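PDB 3K8G: outer membrane protein TP0453, which alters membrane permeability at acidic pH and might be involved in ligand transport at the outer membrane of Treponema pallidum. Local coordinates for residues 48-53 and 78-83; 83-88 and 108-113. All coordinates share one frame; numbering follows the deposited sequence.

Overall arrangement
Both contacts lie on one flank of the half-barrel, about 21 Å from the centre of the chain, and their own centres are about 9 Å apart. Contact 1 joins the end of helix 45-52 to the short helix 78-81; contact 2 follows in sequence, sharing Leu-83, and lays the loop after that helix against strand 108-114. The two merge into one apolar layer: Ile-50 touches Ile-84 and Phe-85, and Thr-81 meets Ile-112. Helix 45-52, inferred to be amphipathic, probably corresponds to one of the helices that move away when the cavity opens. Residues 78-88 thus pack on both strand 108-114 and this helix, whose Ile-50 also touches Val-110 of the strand directly.

Contact 1 of 2, residues 48-53 and 78-83; sequences KKIVDR and YAFTNL
The Phe-80 ring has one face against Arg-53 and its edge toward helix 45-52. Arg-53 CD sits over the middle of that face, 3.6 Å from the ring centroid and 13° off the normal, a CH-pi contact made by the aliphatic part of the arginine. The two side chains run past each other in opposite directions, with guanidinium and ring planes 33° apart. Lys-49 CB lies at the ring edge, in its plane, 3.8 Å from Phe-80 CE1, and the backbone N of Ile-50 is also near the plane. Ile-50 CG1 approaches Phe-80 CZ to 4.0 Å, the side chains of Ile-50 and Phe-80 crossing at about a right angle. Phe-80 thus inserts its ring between the final turn of helix 45-52, inferred to be amphipathic, and the arginine that follows it, joining this helix to helix 78-81 on the flank of the half-barrel. Its CG, anti to the backbone N, carries the ring across to that turn; CZ ends 3.6 Å from the backbone O of Lys-49. The arginine chain bends about the CG-CD bond (chi3 72°), at the methylene that rests on the ring. Arg-53 NE hydrogen-bonds to Ser-75 O, and a backbone bond also joins these residues.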
loop_
_atom_site.group_PDB
_atom_site.type_symbol
_atom_site.label_atom_id
_atom_site.label_comp_id
_atom_site.label_asym_id
_atom_site.label_seq_id
_atom_site.Cartn_x
_atom_site.Cartn_y
_atom_site.Cartn_z
ATOM N N LYS A 48 -9.248 -4.410 11.716
ATOM C CA LYS A 48 -8.261 -5.323 12.303
ATOM C C LYS A 48 -8.725 -6.761 12.155
ATOM O O LYS A 48 -7.948 -7.632 11.765
ATOM C CB LYS A 48 -7.971 -4.980 13.783
ATOM C CG LYS A 48 -7.004 -3.817 13.965
ATOM C CD LYS A 48 -6.280 -3.862 15.307
ATOM C CE LYS A 48 -5.289 -2.697 15.426
ATOM N NZ LYS A 48 -4.392 -2.821 16.623
ATOM N N LYS A 49 -10.007 -7.011 12.434
ATOM C CA LYS A 49 -10.556 -8.355 12.286
ATOM C C LYS A 49 -10.403 -8.881 10.859
ATOM O O LYS A 49 -10.053 -10.056 10.656
ATOM C CB LYS A 49 -12.019 -8.409 12.757
ATOM C CG LYS A 49 -12.143 -8.410 14.299
ATOM C CD LYS A 49 -13.609 -8.317 14.750
ATOM C CE LYS A 49 -13.748 -8.387 16.272
ATOM N NZ LYS A 49 -13.076 -7.231 16.918
ATOM N N ILE A 50 -10.658 -8.016 9.875
ATOM C CA ILE A 50 -10.496 -8.395 8.460
ATOM C C ILE A 50 -9.035 -8.743 8.160
ATOM O O ILE A 50 -8.747 -9.781 7.513
ATOM C CB ILE A 50 -11.056 -7.308 7.495
ATOM C CG1 ILE A 50 -12.589 -7.196 7.662
ATOM C CG2 ILE A 50 -10.709 -7.630 6.010
ATOM C CD1 ILE A 50 -13.212 -6.015 6.964
ATOM N N VAL A 51 -8.125 -7.896 8.645
ATOM C CA VAL A 51 -6.680 -8.105 8.423
ATOM C C VAL A 51 -6.225 -9.436 8.990
ATOM O O VAL A 51 -5.454 -10.138 8.342
ATOM C CB VAL A 51 -5.795 -6.933 8.939
ATOM C CG1 VAL A 51 -4.333 -7.146 8.566
ATOM C CG2 VAL A 51 -6.212 -5.676 8.296
ATOM N N ASP A 52 -6.733 -9.803 10.179
ATOM C CA ASP A 52 -6.391 -11.090 10.809
ATOM C C ASP A 52 -6.809 -12.319 9.997
ATOM O O ASP A 52 -6.289 -13.414 10.215
ATOM C CB ASP A 52 -6.923 -11.159 12.254
ATOM C CG ASP A 52 -6.275 -10.103 13.166
ATOM O OD1 ASP A 52 -6.827 -9.804 14.241
ATOM O OD2 ASP A 52 -5.211 -9.557 12.804
ATOM N N ARG A 53 -7.709 -12.123 9.036
ATOM C CA ARG A 53 -8.127 -13.186 8.111
ATOM C C ARG A 53 -7.609 -13.007 6.652
ATOM O O ARG A 53 -8.079 -13.685 5.738
ATOM C CB ARG A 53 -9.658 -13.272 8.101
ATOM C CG ARG A 53 -10.264 -13.683 9.472
ATOM C CD ARG A 53 -11.684 -14.184 9.320
ATOM N NE ARG A 53 -11.700 -15.504 8.694
ATOM C CZ ARG A 53 -11.740 -16.662 9.347
ATOM N NH1 ARG A 53 -11.787 -16.696 10.678
ATOM N NH2 ARG A 53 -11.735 -17.790 8.656
ATOM N N TYR A 78 -19.136 -16.451 5.992
ATOM C CA TYR A 78 -20.353 -15.785 6.483
ATOM C C TYR A 78 -20.371 -15.607 8.005
ATOM O O TYR A 78 -20.819 -14.581 8.504
ATOM C CB TYR A 78 -21.591 -16.565 6.037
ATOM C CG TYR A 78 -22.903 -15.963 6.509
ATOM C CD1 TYR A 78 -23.703 -16.624 7.449
ATOM C CD2 TYR A 78 -23.341 -14.734 6.016
ATOM C CE1 TYR A 78 -24.916 -16.071 7.872
ATOM C CE2 TYR A 78 -24.537 -14.176 6.432
ATOM C CZ TYR A 78 -25.319 -14.843 7.358
ATOM O OH TYR A 78 -26.500 -14.266 7.758
ATOM N N ALA A 79 -19.866 -16.605 8.726
ATOM C CA ALA A 79 -19.892 -16.616 10.193
ATOM C C ALA A 79 -18.994 -15.513 10.726
ATOM O O ALA A 79 -19.192 -15.007 11.836
ATOM C CB ALA A 79 -19.453 -17.981 10.732
ATOM N N PHE A 80 -17.993 -15.143 9.932
ATOM C CA PHE A 80 -17.131 -14.024 10.292
ATOM C C PHE A 80 -17.811 -12.706 9.943
ATOM O O PHE A 80 -17.989 -11.852 10.810
ATOM C CB PHE A 80 -15.765 -14.138 9.600
ATOM C CG PHE A 80 -14.960 -12.868 9.634
ATOM C CD1 PHE A 80 -14.450 -12.383 10.829
ATOM C CD2 PHE A 80 -14.715 -12.154 8.456
ATOM C CE1 PHE A 80 -13.720 -11.218 10.865
ATOM C CE2 PHE A 80 -13.982 -10.982 8.485
ATOM C CZ PHE A 80 -13.477 -10.517 9.686
ATOM N N THR A 81 -18.215 -12.555 8.677
ATOM C CA THR A 81 -18.792 -11.292 8.205
ATOM C C THR A 81 -20.053 -10.880 8.950
ATOM O O THR A 81 -20.249 -9.702 9.232
ATOM C CB THR A 81 -19.036 -11.287 6.664
ATOM O OG1 THR A 81 -19.901 -12.372 6.307
ATOM C CG2 THR A 81 -17.706 -11.439 5.920
ATOM N N ASN A 82 -20.902 -11.850 9.284
ATOM C CA ASN A 82 -22.107 -11.552 10.051
ATOM C C ASN A 82 -21.872 -10.844 11.394
ATOM O O ASN A 82 -22.733 -10.081 11.865
ATOM C CB ASN A 82 -22.945 -12.815 10.271
ATOM C CG ASN A 82 -24.217 -12.520 11.028
ATOM O OD1 ASN A 82 -25.043 -11.723 10.576
ATOM N ND2 ASN A 82 -24.365 -13.126 12.217
ATOM N N LEU A 83 -20.702 -11.080 11.981
ATOM C CA LEU A 83 -20.358 -10.599 13.319
ATOM C C LEU A 83 -19.598 -9.277 13.345
ATOM O O LEU A 83 -19.259 -8.770 14.422
ATOM C CB LEU A 83 -19.556 -11.676 14.062
ATOM C CG LEU A 83 -20.408 -12.924 14.351
ATOM C CD1 LEU A 83 -19.592 -13.973 15.104
ATOM C CD2 LEU A 83 -21.663 -12.532 15.133
#

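Contact 2 of 2, residues 83-88 and 108-113; sequences LIFSRS and TDVSIP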
loop_
_atom_site.group_PDB
_atom_site.type_symbol
_atom_site.label_atom_id
_atom_site.label_comp_id
_atom_site.label_asym_id
_atom_site.label_seq_id
_atom_site.Cartn_x
_atom_site.Cartn_y
_atom_site.Cartn_z
ATOM N N LEU A 83 -20.702 -11.080 11.981
ATOM C CA LEU A 83 -20.358 -10.599 13.319
ATOM C C LEU A 83 -19.598 -9.277 13.345
ATOM O O LEU A 83 -19.259 -8.770 14.422
ATOM C CB LEU A 83 -19.556 -11.676 14.062
ATOM C CG LEU A 83 -20.408 -12.924 14.351
ATOM C CD1 LEU A 83 -19.592 -13.973 15.104
ATOM C CD2 LEU A 83 -21.663 -12.532 15.133
ATOM N N ILE A 84 -19.285 -8.743 12.168
ATOM C CA ILE A 84 -18.704 -7.412 12.082
ATOM C C ILE A 84 -19.685 -6.445 11.421
ATOM O O ILE A 84 -20.846 -6.805 11.199
ATOM C CB ILE A 84 -17.326 -7.421 11.379
ATOM C CG1 ILE A 84 -17.382 -8.135 10.021
ATOM C CG2 ILE A 84 -16.254 -8.053 12.324
ATOM C CD1 ILE A 84 -16.084 -7.958 9.181
ATOM N N PHE A 85 -19.219 -5.234 11.103
ATOM C CA PHE A 85 -20.081 -4.177 10.571
ATOM C C PHE A 85 -21.363 -4.032 11.391
ATOM O O PHE A 85 -22.458 -4.040 10.851
ATOM C CB PHE A 85 -20.440 -4.418 9.088
ATOM C CG PHE A 85 -19.275 -4.832 8.237
ATOM C CD1 PHE A 85 -18.206 -3.960 8.021
ATOM C CD2 PHE A 85 -19.238 -6.102 7.669
ATOM C CE1 PHE A 85 -17.117 -4.343 7.254
ATOM C CE2 PHE A 85 -18.151 -6.488 6.874
ATOM C CZ PHE A 85 -17.083 -5.600 6.682
ATOM N N SER A 86 -21.227 -3.901 12.700
ATOM C CA SER A 86 -22.398 -3.663 13.533
ATOM C C SER A 86 -22.858 -2.206 13.411
ATOM O O SER A 86 -22.037 -1.290 13.369
ATOM C CB SER A 86 -22.074 -4.026 14.984
ATOM O OG SER A 86 -22.656 -3.088 15.866
ATOM N N ARG A 87 -24.168 -1.989 13.332
ATOM C CA ARG A 87 -24.727 -0.624 13.312
ATOM C C ARG A 87 -24.387 0.221 14.544
ATOM O O ARG A 87 -24.413 1.450 14.482
ATOM C CB ARG A 87 -26.249 -0.651 13.120
ATOM C CG ARG A 87 -26.663 -0.881 11.683
ATOM C CD ARG A 87 -27.224 -2.276 11.499
ATOM N NE ARG A 87 -28.439 -2.472 12.291
ATOM C CZ ARG A 87 -29.088 -3.631 12.401
ATOM N NH1 ARG A 87 -28.645 -4.713 11.761
ATOM N NH2 ARG A 87 -30.186 -3.713 13.151
ATOM N N SER A 88 -24.059 -0.420 15.661
ATOM C CA SER A 88 -23.653 0.351 16.833
ATOM C C SER A 88 -22.229 0.881 16.676
ATOM O O SER A 88 -21.766 1.676 17.491
ATOM C CB SER A 88 -23.827 -0.446 18.139
ATOM O OG SER A 88 -22.930 -1.547 18.210
ATOM N N THR A 108 -14.859 5.164 5.720
ATOM C CA THR A 108 -14.521 3.829 5.228
ATOM C C THR A 108 -15.706 3.078 4.641
ATOM O O THR A 108 -16.772 3.002 5.265
ATOM C CB THR A 108 -13.851 2.981 6.328
ATOM O OG1 THR A 108 -12.817 3.744 6.938
ATOM C CG2 THR A 108 -13.217 1.717 5.737
ATOM N N ASP A 109 -15.526 2.565 3.411
ATOM C CA ASP A 109 -16.481 1.672 2.778
ATOM C C ASP A 109 -15.853 0.295 2.574
ATOM O O ASP A 109 -14.675 0.181 2.250
ATOM C CB ASP A 109 -16.969 2.294 1.473
ATOM C CG ASP A 109 -17.469 3.729 1.685
ATOM O OD1 ASP A 109 -18.193 3.961 2.704
ATOM O OD2 ASP A 109 -17.088 4.630 0.916
ATOM N N VAL A 110 -16.631 -0.750 2.804
ATOM C CA VAL A 110 -16.109 -2.101 2.762
ATOM C C VAL A 110 -17.111 -2.985 2.066
ATOM O O VAL A 110 -18.336 -2.896 2.317
ATOM C CB VAL A 110 -15.767 -2.681 4.165
ATOM C CG1 VAL A 110 -15.144 -4.096 4.045
ATOM C CG2 VAL A 110 -14.852 -1.751 4.967
ATOM N N SER A 111 -16.583 -3.868 1.230
ATOM C CA SER A 111 -17.364 -4.926 0.630
ATOM C C SER A 111 -16.615 -6.221 0.731
ATOM O O SER A 111 -15.379 -6.234 0.678
ATOM C CB SER A 111 -17.566 -4.653 -0.879
ATOM O OG SER A 111 -18.585 -5.529 -1.307
ATOM N N ILE A 112 -17.348 -7.326 0.852
ATOM C CA ILE A 112 -16.743 -8.651 0.791
ATOM C C ILE A 112 -17.456 -9.353 -0.366
ATOM O O ILE A 112 -18.421 -10.093 -0.157
ATOM C CB ILE A 112 -16.907 -9.479 2.107
ATOM C CG1 ILE A 112 -16.541 -8.666 3.358
ATOM C CG2 ILE A 112 -16.095 -10.785 2.032
ATOM C CD1 ILE A 112 -15.109 -8.304 3.466
ATOM N N PRO A 113 -17.004 -9.102 -1.599
ATOM C CA PRO A 113 -17.839 -9.529 -2.729
ATOM C C PRO A 113 -17.807 -11.030 -3.023
ATOM O O PRO A 113 -18.570 -11.488 -3.873
ATOM C CB PRO A 113 -17.307 -8.709 -3.913
ATOM C CG PRO A 113 -15.975 -8.213 -3.503
ATOM C CD PRO A 113 -15.803 -8.359 -2.021
#
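Phe-85 reaches from its loop to strand 108-114, where it meets Val-110 and Ile-112. CB points toward the strand, and CG stands anti to the carbonyl carbon (chi1 -45°), directing the ring across the gap between the two backbones, whose closest CA atoms, those of Phe-85 and Val-110, are still 9.0 Å apart. Beyond CG the ring divides its contacts between two residues. On one side CE1 comes to 3.8 Å from Val-110 CB and reaches both methyls of that valine. The tip atom CZ makes the closest approach, 3.6 Å from Val-110 CG1, with the two side chains crossing at about a right angle. On the other side CE2 has a looser contact, 4.4 Å from Ile-112 CG1, which lies at the ring edge, near its plane. The ring is further hemmed in by aromatic neighbours: it stacks with Tyr-103 and packs edge-to-face with Trp-91, while Ile-50 of helix 45-52 touches its tip. The backbone of Phe-85 is held as well: its N hydrogen-bonds to Asp-46 OD2. Just downstream, Ser-86 OG accepts from Ser-88 N at 3.0 Å, forming an ST turn where the chain enters a 3-10 segment. Val-110 and Ile-112 turn the same way, as residues i and i+2 of any beta-strand do; here an aromatic side chain from the loop between helix 78-81 and strand 92-95 covers that face of the antiparallel half-barrel.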